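Local coordinates for protein beta subunit of a putative Aromatic-ring-hydroxylating dioxygenase (Novosphingobium aromaticivorans DSM 12444, PDB 3EBY) that is of unknown function but probably serves as the beta subunit of an aromatic-ring-hydroxylating dioxygenase, assembling with two further copies of itself, at residues N88-G93 with G128-R133; V112-R117 with T122-A127. All coordinates share one frame; numbering follows the deposited sequence.

Interaction 1: N88-G93 with G128-R133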
loop_
_atom_site.group_PDB
_atom_site.type_symbol
_atom_site.label_atom_id
_atom_site.label_comp_id
_atom_site.label_asym_id
_atom_site.label_seq_id
_atom_site.Cartn_x
_atom_site.Cartn_y
_atom_site.Cartn_z
ATOM N N ASN A 88 -9.169 -6.312 -11.455
ATOM C CA ASN A 88 -8.749 -5.134 -10.715
ATOM C C ASN A 88 -8.097 -5.494 -9.413
ATOM O O ASN A 88 -8.455 -6.487 -8.767
ATOM C CB ASN A 88 -9.934 -4.214 -10.451
ATOM C CG ASN A 88 -10.521 -3.650 -11.724
ATOM O OD1 ASN A 88 -9.803 -3.051 -12.543
ATOM N ND2 ASN A 88 -11.779 -3.993 -11.988
ATOM N N ARG A 89 -7.206 -4.605 -8.971
ATOM C CA ARG A 89 -6.491 -4.769 -7.739
ATOM C C ARG A 89 -6.327 -3.385 -7.108
ATOM O O ARG A 89 -5.704 -2.511 -7.706
ATOM C CB ARG A 89 -5.108 -5.349 -8.049
ATOM C CG ARG A 89 -4.266 -5.622 -6.869
ATOM C CD ARG A 89 -4.935 -6.603 -5.992
ATOM N NE ARG A 89 -5.431 -7.756 -6.742
ATOM C CZ ARG A 89 -6.346 -8.588 -6.267
ATOM N NH1 ARG A 89 -6.873 -8.384 -5.079
ATOM N NH2 ARG A 89 -6.714 -9.634 -6.965
ATOM N N HIS A 90 -6.860 -3.207 -5.902
ATOM C CA HIS A 90 -6.679 -1.953 -5.129
ATOM C C HIS A 90 -5.558 -2.127 -4.100
ATOM O O HIS A 90 -5.506 -3.145 -3.376
ATOM C CB HIS A 90 -7.943 -1.611 -4.315
ATOM C CG HIS A 90 -9.080 -1.047 -5.110
ATOM N ND1 HIS A 90 -9.834 -1.815 -5.971
ATOM C CD2 HIS A 90 -9.751 0.130 -4.974
ATOM C CE1 HIS A 90 -10.830 -1.083 -6.452
ATOM N NE2 HIS A 90 -10.787 0.114 -5.883
ATOM N N LEU A 91 -4.688 -1.127 -4.012
ATOM C CA LEU A 91 -3.898 -0.925 -2.831
ATOM C C LEU A 91 -4.300 0.421 -2.227
ATOM O O LEU A 91 -4.269 1.456 -2.898
ATOM C CB LEU A 91 -2.385 -0.990 -3.097
ATOM C CG LEU A 91 -1.776 -2.350 -3.514
ATOM C CD1 LEU A 91 -0.296 -2.125 -3.816
ATOM C CD2 LEU A 91 -1.886 -3.409 -2.422
ATOM N N ILE A 92 -4.696 0.398 -0.969
ATOM C CA ILE A 92 -5.144 1.592 -0.273
ATOM C C ILE A 92 -4.220 1.902 0.898
ATOM O O ILE A 92 -3.923 1.040 1.754
ATOM C CB ILE A 92 -6.636 1.429 0.203
ATOM C CG1 ILE A 92 -7.506 0.991 -0.996
ATOM C CG2 ILE A 92 -7.156 2.723 0.832
ATOM C CD1 ILE A 92 -8.962 0.558 -0.630
ATOM N N GLY A 93 -3.759 3.142 0.949
ATOM C CA GLY A 93 -2.926 3.580 2.045
ATOM C C GLY A 93 -3.660 3.680 3.366
ATOM O O GLY A 93 -4.905 3.700 3.419
ATOM N N GLY A 128 -5.250 8.006 -7.061
ATOM C CA GLY A 128 -5.932 9.168 -6.457
ATOM C C GLY A 128 -5.919 9.129 -4.948
ATOM O O GLY A 128 -5.110 8.416 -4.358
ATOM N N LYS A 129 -6.844 9.858 -4.326
ATOM C CA LYS A 129 -7.087 9.726 -2.922
ATOM C C LYS A 129 -8.582 9.775 -2.637
ATOM O O LYS A 129 -9.348 10.410 -3.393
ATOM C CB LYS A 129 -6.364 10.791 -2.110
ATOM C CG LYS A 129 -6.895 12.183 -2.271
ATOM C CD LYS A 129 -6.301 13.104 -1.215
ATOM C CE LYS A 129 -6.688 14.541 -1.462
ATOM N NZ LYS A 129 -6.233 15.443 -0.318
ATOM N N TYR A 130 -8.996 8.947 -1.693
ATOM C CA TYR A 130 -10.359 9.036 -1.129
ATOM C C TYR A 130 -10.436 10.191 -0.136
ATOM O O TYR A 130 -9.575 10.317 0.740
ATOM C CB TYR A 130 -10.746 7.730 -0.408
ATOM C CG TYR A 130 -10.699 6.473 -1.245
ATOM C CD1 TYR A 130 -11.453 6.355 -2.420
ATOM C CD2 TYR A 130 -9.926 5.379 -0.851
ATOM C CE1 TYR A 130 -11.512 5.141 -3.137
ATOM C CE2 TYR A 130 -9.912 4.173 -1.594
ATOM C CZ TYR A 130 -10.743 4.031 -2.692
ATOM O OH TYR A 130 -10.698 2.841 -3.430
ATOM N N VAL A 131 -11.476 10.998 -0.267
ATOM C CA VAL A 131 -11.831 12.046 0.715
ATOM C C VAL A 131 -13.221 11.700 1.244
ATOM O O VAL A 131 -14.224 11.742 0.499
ATOM C CB VAL A 131 -11.824 13.438 0.081
ATOM C CG1 VAL A 131 -12.248 14.502 1.094
ATOM C CG2 VAL A 131 -10.409 13.750 -0.481
ATOM N N ASP A 132 -13.270 11.316 2.514
ATOM C CA ASP A 132 -14.426 10.630 3.066
ATOM C C ASP A 132 -15.062 11.334 4.269
ATOM O O ASP A 132 -14.375 12.006 5.072
ATOM C CB ASP A 132 -14.026 9.218 3.525
ATOM C CG ASP A 132 -13.462 8.370 2.418
ATOM O OD1 ASP A 132 -14.009 8.405 1.290
ATOM O OD2 ASP A 132 -12.490 7.612 2.696
ATOM N N ARG A 133 -16.365 11.107 4.407
ATOM C CA ARG A 133 -17.101 11.357 5.644
ATOM C C ARG A 133 -17.744 10.043 6.056
ATOM O O ARG A 133 -18.535 9.460 5.293
ATOM C CB ARG A 133 -18.193 12.413 5.444
ATOM C CG ARG A 133 -17.657 13.747 4.987
ATOM C CD ARG A 133 -18.694 14.864 5.098
ATOM N NE ARG A 133 -19.723 14.795 4.064
ATOM C CZ ARG A 133 -21.040 14.786 4.288
ATOM N NH1 ARG A 133 -21.528 14.868 5.531
ATOM N NH2 ARG A 133 -21.881 14.745 3.254
#
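Tyr130 carries its CG anti to its own carbonyl carbon (chi1 -58°), and His90 does the same (chi1 -76°). These torsions send the two rings toward each other from strands that are not neighbours. The side chains cross at about a right angle, and the phenol oxygen arrives at the edge of the imidazole, near its plane. There Tyr130 OH lies 3.3 Å from His90 CD2. It does not bond to the histidine. Instead Tyr130 OH and His90 NE2 both hydrogen-bond to Ile163 O, at the chain's C-terminus, while His90 ND1 is held by Asp28 of helix 8-28. The imidazole is thus gripped at both nitrogens, which fixes its rotation. Strands 87-101 and 122-135 flank strand 104-116 in the mixed sheet of this NTF2-like fold, and the contact spans that middle strand on the face that meets helix 8-28. The backbones stay well apart, with Ile92 CA and Lys129 CA 8.8 Å from each other. Ile92 meets the rim of the phenol ring: its CD1 is 3.9 Å from Tyr130 CE2, and its CG2 touches the same carbon at 3.9 Å, in the ring plane. With an alanine here in place of Ile92 both contacts go, which is likely to open a gap at the CE2 edge of the phenol. The Tyr130 ring also stacks with Tyr111 and makes a cation-pi contact with Arg146.

Interaction 2: V112-R117 with T122-A127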
loop_
_atom_site.group_PDB
_atom_site.type_symbol
_atom_site.label_atom_id
_atom_site.label_comp_id
_atom_site.label_asym_id
_atom_site.label_seq_id
_atom_site.Cartn_x
_atom_site.Cartn_y
_atom_site.Cartn_z
ATOM N N VAL A 112 -4.309 3.281 -5.281
ATOM C CA VAL A 112 -4.041 3.002 -6.680
ATOM C C VAL A 112 -4.801 1.769 -7.043
ATOM O O VAL A 112 -4.768 0.774 -6.310
ATOM C CB VAL A 112 -2.552 2.836 -6.997
ATOM C CG1 VAL A 112 -2.378 2.479 -8.481
ATOM C CG2 VAL A 112 -1.779 4.145 -6.679
ATOM N N VAL A 113 -5.507 1.839 -8.169
ATOM C CA VAL A 113 -6.178 0.695 -8.742
ATOM C C VAL A 113 -5.349 0.239 -9.940
ATOM O O VAL A 113 -5.031 1.039 -10.837
ATOM C CB VAL A 113 -7.634 1.014 -9.254
ATOM C CG1 VAL A 113 -8.248 -0.260 -9.846
ATOM C CG2 VAL A 113 -8.483 1.589 -8.146
ATOM N N PHE A 114 -4.925 -0.993 -9.873
ATOM C CA PHE A 114 -4.180 -1.665 -10.945
ATOM C C PHE A 114 -5.148 -2.565 -11.723
ATOM O O PHE A 114 -6.061 -3.170 -11.144
ATOM C CB PHE A 114 -3.051 -2.519 -10.350
ATOM C CG PHE A 114 -2.120 -1.760 -9.447
ATOM C CD1 PHE A 114 -2.428 -1.572 -8.103
ATOM C CD2 PHE A 114 -0.977 -1.169 -9.951
ATOM C CE1 PHE A 114 -1.598 -0.839 -7.280
ATOM C CE2 PHE A 114 -0.138 -0.416 -9.121
ATOM C CZ PHE A 114 -0.455 -0.241 -7.804
ATOM N N GLN A 115 -4.941 -2.667 -13.031
ATOM C CA GLN A 115 -5.849 -3.413 -13.858
ATOM C C GLN A 115 -5.095 -4.315 -14.814
ATOM O O GLN A 115 -4.069 -3.910 -15.392
ATOM C CB GLN A 115 -6.736 -2.461 -14.634
ATOM C CG GLN A 115 -7.910 -3.109 -15.301
ATOM C CD GLN A 115 -8.846 -2.096 -15.918
ATOM O OE1 GLN A 115 -8.583 -1.591 -16.999
ATOM N NE2 GLN A 115 -9.918 -1.752 -15.199
ATOM N N THR A 116 -5.607 -5.537 -14.981
ATOM C CA THR A 116 -5.028 -6.491 -15.919
ATOM C C THR A 116 -6.079 -6.847 -16.953
ATOM O O THR A 116 -7.184 -7.265 -16.610
ATOM C CB THR A 116 -4.570 -7.786 -15.216
ATOM O OG1 THR A 116 -3.691 -7.464 -14.142
ATOM C CG2 THR A 116 -3.865 -8.701 -16.190
ATOM N N ARG A 117 -5.763 -6.566 -18.208
ATOM C CA ARG A 117 -6.677 -6.809 -19.310
ATOM C C ARG A 117 -6.229 -8.042 -20.088
ATOM O O ARG A 117 -5.288 -8.737 -19.686
ATOM C CB ARG A 117 -6.728 -5.576 -20.233
ATOM C CG ARG A 117 -7.270 -4.301 -19.553
ATOM C CD ARG A 117 -7.659 -3.204 -20.568
ATOM N N THR A 122 -0.275 -5.952 -16.329
ATOM C CA THR A 122 -0.897 -5.183 -15.267
ATOM C C THR A 122 -0.398 -3.737 -15.354
ATOM O O THR A 122 0.806 -3.478 -15.340
ATOM C CB THR A 122 -0.588 -5.775 -13.893
ATOM O OG1 THR A 122 -0.940 -7.159 -13.896
ATOM C CG2 THR A 122 -1.375 -5.054 -12.796
ATOM N N ARG A 123 -1.341 -2.816 -15.467
ATOM C CA ARG A 123 -1.045 -1.397 -15.611
ATOM C C ARG A 123 -1.714 -0.624 -14.522
ATOM O O ARG A 123 -2.628 -1.102 -13.882
ATOM C CB ARG A 123 -1.593 -0.883 -16.935
ATOM C CG ARG A 123 -0.985 -1.525 -18.141
ATOM C CD ARG A 123 -1.642 -1.012 -19.407
ATOM N NE ARG A 123 -1.065 -1.645 -20.586
ATOM C CZ ARG A 123 -1.491 -2.786 -21.122
ATOM N NH1 ARG A 123 -2.568 -3.401 -20.648
ATOM N NH2 ARG A 123 -0.849 -3.295 -22.161
ATOM N N ILE A 124 -1.246 0.593 -14.304
ATOM C CA ILE A 124 -1.917 1.500 -13.391
ATOM C C ILE A 124 -3.158 2.067 -14.066
ATOM O O ILE A 124 -3.062 2.720 -15.122
ATOM C CB ILE A 124 -1.019 2.682 -12.963
ATOM C CG1 ILE A 124 0.272 2.177 -12.289
ATOM C CG2 ILE A 124 -1.820 3.577 -12.036
ATOM C CD1 ILE A 124 1.478 3.068 -12.520
ATOM N N TYR A 125 -4.330 1.739 -13.532
ATOM C CA TYR A 125 -5.599 2.178 -14.113
ATOM C C TYR A 125 -6.056 3.541 -13.588
ATOM O O TYR A 125 -6.440 4.428 -14.383
ATOM C CB TYR A 125 -6.667 1.117 -13.880
ATOM C CG TYR A 125 -8.055 1.541 -14.248
ATOM C CD1 TYR A 125 -8.373 1.891 -15.547
ATOM C CD2 TYR A 125 -9.030 1.651 -13.289
ATOM C CE1 TYR A 125 -9.651 2.306 -15.881
ATOM C CE2 TYR A 125 -10.296 2.102 -13.598
ATOM C CZ TYR A 125 -10.612 2.395 -14.905
ATOM O OH TYR A 125 -11.894 2.805 -15.208
ATOM N N ASN A 126 -6.057 3.699 -12.256
ATOM C CA ASN A 126 -6.506 4.944 -11.632
ATOM C C ASN A 126 -5.805 5.135 -10.301
ATOM O O ASN A 126 -5.863 4.234 -9.438
ATOM C CB ASN A 126 -8.040 4.910 -11.439
ATOM C CG ASN A 126 -8.599 6.208 -10.968
ATOM O OD1 ASN A 126 -8.684 6.447 -9.767
ATOM N ND2 ASN A 126 -8.919 7.113 -11.915
ATOM N N ALA A 127 -5.056 6.234 -10.177
ATOM C CA ALA A 127 -4.431 6.647 -8.904
ATOM C C ALA A 127 -5.092 7.911 -8.383
ATOM O O ALA A 127 -5.394 8.833 -9.162
ATOM C CB ALA A 127 -2.892 6.887 -9.093
HETATM O O HOH W 1 -4.002 -3.204 -18.134
#
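Val113 and Asn126 pair through Val113 N, which donates to Asn126 O at 2.7 Å and nearly straight (174°). Val113 O takes two bonds in return, from Tyr125 N at 2.9 Å and from Asn126 N at 3.2 Å. Gln115 and Arg123 form the next hydrogen-bonded pair, with 2.9 Å both from Gln115 N to Arg123 O and from Arg123 N to Gln115 O. The strands form an antiparallel beta hairpin. Tyr125 and Asn126 both face Val113, which makes a classic beta bulge and shifts the register by one. The bulge brings Tyr125 beside Gln115. With CG anti to the backbone N (chi1 -167°) and the chain extended beyond it, Gln115 carries NE2 over the centre of the phenol ring, 3.8 Å above its plane, with amide and ring 25° apart. Asn88 OD1 accepts a hydrogen bond from this NE2, and Tyr125 OH is hydrogen-bonded to Ala156 N, so both flat groups are held at their far ends. On the sheet face carrying Val112, Phe114 and Ile124, Val112 CG1 lies 3.8 Å from Ile124 CG2 and rests over the Phe114 ring, offset toward its rim. A water bridges Gln115 O and Arg123 NH1, while Arg123 NH2 forms a salt bridge with Asp119. Phe114 and Ile124 also pack against both neighbouring subunits.

Overall arrangement
Interactions 1 and 2 belong to one sheet, and their centres lie about 13 Å apart. Both use strand 122-135: its first half pairs in interaction 2, and the following residues take part in interaction 1. Along the chain the order is 88-93, 112-117, 122-127, 128-133, so the hairpin contact is nested inside the loop closed by interaction 1. Strand 104-116 lies between strands 87-101 and 122-135. It joins the two contacts directly, through a probable backbone hydrogen bond between Arg89 and Phe114 and through packing of Leu91 on Phe114. The centre of interaction 1 lies about 6 Å from the chain centre, that of interaction 2 about 15 Å. Both contacts touch the third subunit, which places this part of the sheet at the trimer interface.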